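Inactive Zymogen C11 Protease (Parabacteroides distasonis, PDB 6MZO) is a clostripain-like C11 protease in its inactive zymogen form, which once activated probably cleaves peptide bonds as a cysteine peptidase. Local coordinates at residues S166-F174 and S228-A239. Numbering follows the deposited sequence.
Sequences SCAEVAYAF and SVMKSDELDELA
Ala171 and Leu235 meet in the tight part of this contact, where helix 168-173 lies over the end of strand 226-231 and the start of helix 235-246. The Ala171 methyl carbon CB sits 4.0 Å from Met230 CG and also touches Leu235 CD1. That same CD1 reaches over the helix backbone, 4.0 Å from Tyr172 N, while Leu235 CG packs against Ala171 O. A water between buried residues donates to Ala171 O and Ser232 OG, joining the helix to the turn after the strand. Met230 is bent at chi2 and chi3, which curls its CE back toward Ser166. There Ser166 OG and Ser228 OG appear hydrogen-bonded, although the placement of the first is less certain.

Tyr172 carries the contact outward. With CG anti to the backbone N (chi1 -171°), its ring reaches across the first turn of helix 235-246, where CE1 lies 3.5 Å from Ala239 CB, approached obliquely, and Leu235 O stands at the ring edge. Arg175 adds a cation-pi contact to this ring and a salt bridge to Asp236 OD1. Toward exposed Asp236 the fit is looser, and a second water donates to Tyr172 OH (2.8 Å) and to Asp236 OD1 (2.6 Å). Cutting Tyr172 back to an alanine is likely to open a gap beside Ala239 CB and to leave Arg175 without its ring and Asp355 and the water without the hydroxyl.

Segments 168-173 and 235-239 cross at -134°, their axes 10.1 Å apart at closest approach. The contact thus joins the crossover helix between strands 155-162 and 178-183 to the strand-turn-helix unit starting with strand 226-231. Buried polar atoms are satisfied within and around the apolar packing, Ser228 by Gly330 O and Ser232 by Ala178 O and water, while Arg175, Asp355 and the second water serve the Tyr172-Asp236 side.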
loop_
_atom_site.group_PDB
_atom_site.type_symbol
_atom_site.label_atom_id
_atom_site.label_comp_id
_atom_site.label_asym_id
_atom_site.label_seq_id
_atom_site.Cartn_x
_atom_site.Cartn_y
_atom_site.Cartn_z
ATOM N N SER A 166 4.703 0.696 -0.003
ATOM C CA SER A 166 5.600 0.498 -1.159
ATOM C C SER A 166 6.966 0.133 -0.657
ATOM O O SER A 166 7.851 1.015 -0.504
ATOM C CB SER A 166 5.735 1.793 -2.010
ATOM O OG SER A 166 4.522 1.978 -2.738
ATOM N N CYS A 167 7.181 -1.136 -0.414
ATOM C CA CYS A 167 8.484 -1.671 -0.074
ATOM C C CYS A 167 8.627 -2.999 -0.747
ATOM O O CYS A 167 7.637 -3.578 -1.170
ATOM C CB CYS A 167 8.651 -1.852 1.415
ATOM S SG CYS A 167 7.397 -2.992 2.126
ATOM N N ALA A 168 9.845 -3.434 -0.917
ATOM C CA ALA A 168 10.084 -4.655 -1.646
ATOM C C ALA A 168 9.338 -5.778 -1.020
ATOM O O ALA A 168 8.827 -6.682 -1.718
ATOM C CB ALA A 168 11.544 -4.983 -1.701
ATOM N N GLU A 169 9.344 -5.812 0.310
ATOM C CA GLU A 169 8.773 -6.949 0.985
ATOM C C GLU A 169 7.287 -7.136 0.713
ATOM O O GLU A 169 6.816 -8.288 0.553
ATOM C CB GLU A 169 8.961 -6.828 2.492
ATOM C CG GLU A 169 10.446 -6.799 2.989
ATOM C CD GLU A 169 11.059 -5.377 2.977
ATOM O OE1 GLU A 169 10.511 -4.467 2.360
ATOM O OE2 GLU A 169 12.124 -5.264 3.600
ATOM N N VAL A 170 6.583 -6.022 0.703
ATOM C CA VAL A 170 5.137 -6.045 0.358
ATOM C C VAL A 170 4.914 -6.304 -1.110
ATOM O O VAL A 170 4.023 -7.121 -1.532
ATOM C CB VAL A 170 4.455 -4.690 0.808
ATOM C CG1 VAL A 170 3.061 -4.506 0.138
ATOM C CG2 VAL A 170 4.444 -4.598 2.323
ATOM N N ALA A 171 5.637 -5.577 -1.973
ATOM C CA ALA A 171 5.405 -5.826 -3.409
ATOM C C ALA A 171 5.678 -7.326 -3.727
ATOM O O ALA A 171 4.963 -7.975 -4.577
ATOM C CB ALA A 171 6.312 -4.925 -4.243
ATOM N N TYR A 172 6.672 -7.905 -3.054
ATOM C CA TYR A 172 6.988 -9.294 -3.332
ATOM C C TYR A 172 5.883 -10.207 -2.789
ATOM O O TYR A 172 5.429 -11.173 -3.479
ATOM C CB TYR A 172 8.330 -9.683 -2.696
ATOM C CG TYR A 172 8.838 -11.033 -3.107
ATOM C CD1 TYR A 172 9.261 -11.258 -4.411
ATOM C CD2 TYR A 172 9.019 -12.037 -2.177
ATOM C CE1 TYR A 172 9.819 -12.498 -4.767
ATOM C CE2 TYR A 172 9.552 -13.347 -2.531
ATOM C CZ TYR A 172 9.973 -13.492 -3.844
ATOM O OH TYR A 172 10.487 -14.706 -4.145
ATOM N N ALA A 173 5.431 -9.910 -1.578
ATOM C CA ALA A 173 4.418 -10.808 -0.924
ATOM C C ALA A 173 3.120 -10.851 -1.720
ATOM O O ALA A 173 2.441 -11.923 -1.700
ATOM C CB ALA A 173 4.114 -10.346 0.498
ATOM N N PHE A 174 2.765 -9.732 -2.330
ATOM C CA PHE A 174 1.474 -9.666 -3.054
ATOM C C PHE A 174 1.594 -9.896 -4.532
ATOM O O PHE A 174 0.601 -9.687 -5.259
ATOM C CB PHE A 174 0.750 -8.322 -2.782
ATOM C CG PHE A 174 0.277 -8.214 -1.342
ATOM C CD1 PHE A 174 1.144 -7.729 -0.335
ATOM C CD2 PHE A 174 -0.973 -8.658 -0.979
ATOM C CE1 PHE A 174 0.752 -7.683 0.990
ATOM C CE2 PHE A 174 -1.387 -8.628 0.346
ATOM C CZ PHE A 174 -0.507 -8.150 1.347
ATOM N N SER A 228 4.429 5.303 -5.613
ATOM C CA SER A 228 4.994 4.404 -6.620
ATOM C C SER A 228 4.060 3.317 -7.000
ATOM O O SER A 228 3.064 3.034 -6.283
ATOM C CB SER A 228 6.295 3.781 -6.131
ATOM O OG SER A 228 6.105 3.091 -4.902
ATOM N N VAL A 229 4.335 2.792 -8.185
ATOM C CA VAL A 229 3.534 1.715 -8.734
ATOM C C VAL A 229 4.436 0.553 -9.142
ATOM O O VAL A 229 5.394 0.763 -9.933
ATOM C CB VAL A 229 2.810 2.168 -10.009
ATOM C CG1 VAL A 229 1.961 1.019 -10.543
ATOM C CG2 VAL A 229 1.888 3.309 -9.748
ATOM N N MET A 230 4.137 -0.642 -8.655
ATOM C CA MET A 230 5.001 -1.803 -8.928
ATOM C C MET A 230 4.272 -2.768 -9.834
ATOM O O MET A 230 3.054 -3.036 -9.669
ATOM C CB MET A 230 5.430 -2.498 -7.606
ATOM C CG MET A 230 6.659 -1.918 -6.928
ATOM S SD MET A 230 6.521 -0.179 -6.538
ATOM C CE MET A 230 5.173 -0.268 -5.336
ATOM N N LYS A 231 5.020 -3.311 -10.817
ATOM C CA LYS A 231 4.484 -4.269 -11.770
ATOM C C LYS A 231 4.836 -5.686 -11.265
ATOM O O LYS A 231 6.005 -6.136 -11.307
ATOM C CB LYS A 231 5.079 -4.006 -13.199
ATOM C CG LYS A 231 4.447 -4.883 -14.314
ATOM C CD LYS A 231 4.976 -4.317 -15.647
ATOM C CE LYS A 231 4.504 -5.172 -16.817
ATOM N NZ LYS A 231 5.405 -6.327 -16.886
ATOM N N SER A 232 3.817 -6.408 -10.783
ATOM C CA SER A 232 4.089 -7.632 -10.038
ATOM C C SER A 232 4.819 -8.714 -10.806
ATOM O O SER A 232 5.648 -9.452 -10.200
ATOM C CB SER A 232 2.770 -8.220 -9.456
ATOM O OG SER A 232 2.188 -7.277 -8.574
ATOM N N ASP A 233 4.574 -8.838 -12.118
ATOM C CA ASP A 233 5.319 -9.921 -12.780
ATOM C C ASP A 233 6.806 -9.624 -13.036
ATOM O O ASP A 233 7.494 -10.427 -13.677
ATOM C CB ASP A 233 4.618 -10.316 -14.090
ATOM C CG ASP A 233 4.545 -9.197 -15.103
ATOM O OD1 ASP A 233 5.211 -8.170 -14.991
ATOM O OD2 ASP A 233 3.796 -9.404 -16.117
ATOM N N GLU A 234 7.313 -8.527 -12.457
ATOM C CA GLU A 234 8.745 -8.195 -12.540
ATOM C C GLU A 234 9.397 -8.476 -11.184
ATOM O O GLU A 234 10.598 -8.444 -11.046
ATOM C CB GLU A 234 8.962 -6.746 -12.902
ATOM C CG GLU A 234 8.287 -6.365 -14.214
ATOM C CD GLU A 234 9.019 -6.879 -15.456
ATOM O OE1 GLU A 234 10.112 -7.476 -15.335
ATOM O OE2 GLU A 234 8.502 -6.571 -16.564
ATOM N N LEU A 235 8.545 -8.819 -10.211
ATOM C CA LEU A 235 9.119 -8.972 -8.846
ATOM C C LEU A 235 9.946 -10.218 -8.675
ATOM O O LEU A 235 10.926 -10.195 -7.884
ATOM C CB LEU A 235 7.989 -8.888 -7.819
ATOM C CG LEU A 235 7.858 -7.537 -7.166
ATOM C CD1 LEU A 235 9.093 -7.338 -6.161
ATOM C CD2 LEU A 235 7.837 -6.388 -8.103
ATOM N N ASP A 236 9.629 -11.295 -9.390
ATOM C CA ASP A 236 10.539 -12.445 -9.259
ATOM C C ASP A 236 11.960 -12.130 -9.727
ATOM O O ASP A 236 12.963 -12.493 -9.040
ATOM C CB ASP A 236 10.001 -13.646 -10.047
ATOM C CG ASP A 236 8.806 -14.283 -9.394
ATOM O OD1 ASP A 236 8.797 -14.445 -8.179
ATOM O OD2 ASP A 236 7.854 -14.652 -10.123
ATOM N N GLU A 237 12.059 -11.370 -10.813
ATOM C CA GLU A 237 13.369 -11.024 -11.312
ATOM C C GLU A 237 14.061 -10.093 -10.310
ATOM O O GLU A 237 15.264 -10.221 -10.047
ATOM C CB GLU A 237 13.264 -10.357 -12.679
ATOM C CG GLU A 237 14.632 -9.941 -13.186
ATOM C CD GLU A 237 14.563 -9.141 -14.458
ATOM O OE1 GLU A 237 13.729 -9.479 -15.332
ATOM O OE2 GLU A 237 15.331 -8.157 -14.571
ATOM N N LEU A 238 13.302 -9.172 -9.712
ATOM C CA LEU A 238 13.931 -8.214 -8.785
ATOM C C LEU A 238 14.496 -9.019 -7.596
ATOM O O LEU A 238 15.609 -8.762 -7.105
ATOM C CB LEU A 238 12.901 -7.139 -8.349
ATOM C CG LEU A 238 13.439 -6.097 -7.351
ATOM C CD1 LEU A 238 14.637 -5.336 -7.908
ATOM C CD2 LEU A 238 12.299 -5.171 -7.086
ATOM N N ALA A 239 13.769 -10.050 -7.163
ATOM C CA ALA A 239 14.222 -10.790 -5.991
ATOM C C ALA A 239 15.456 -11.556 -6.386
ATOM O O ALA A 239 16.397 -11.601 -5.629
ATOM C CB ALA A 239 13.151 -11.721 -5.483
HETATM O O HOH W 1 4.309 -6.256 -6.912
HETATM O O HOH W 2 10.707 -15.578 -6.821
#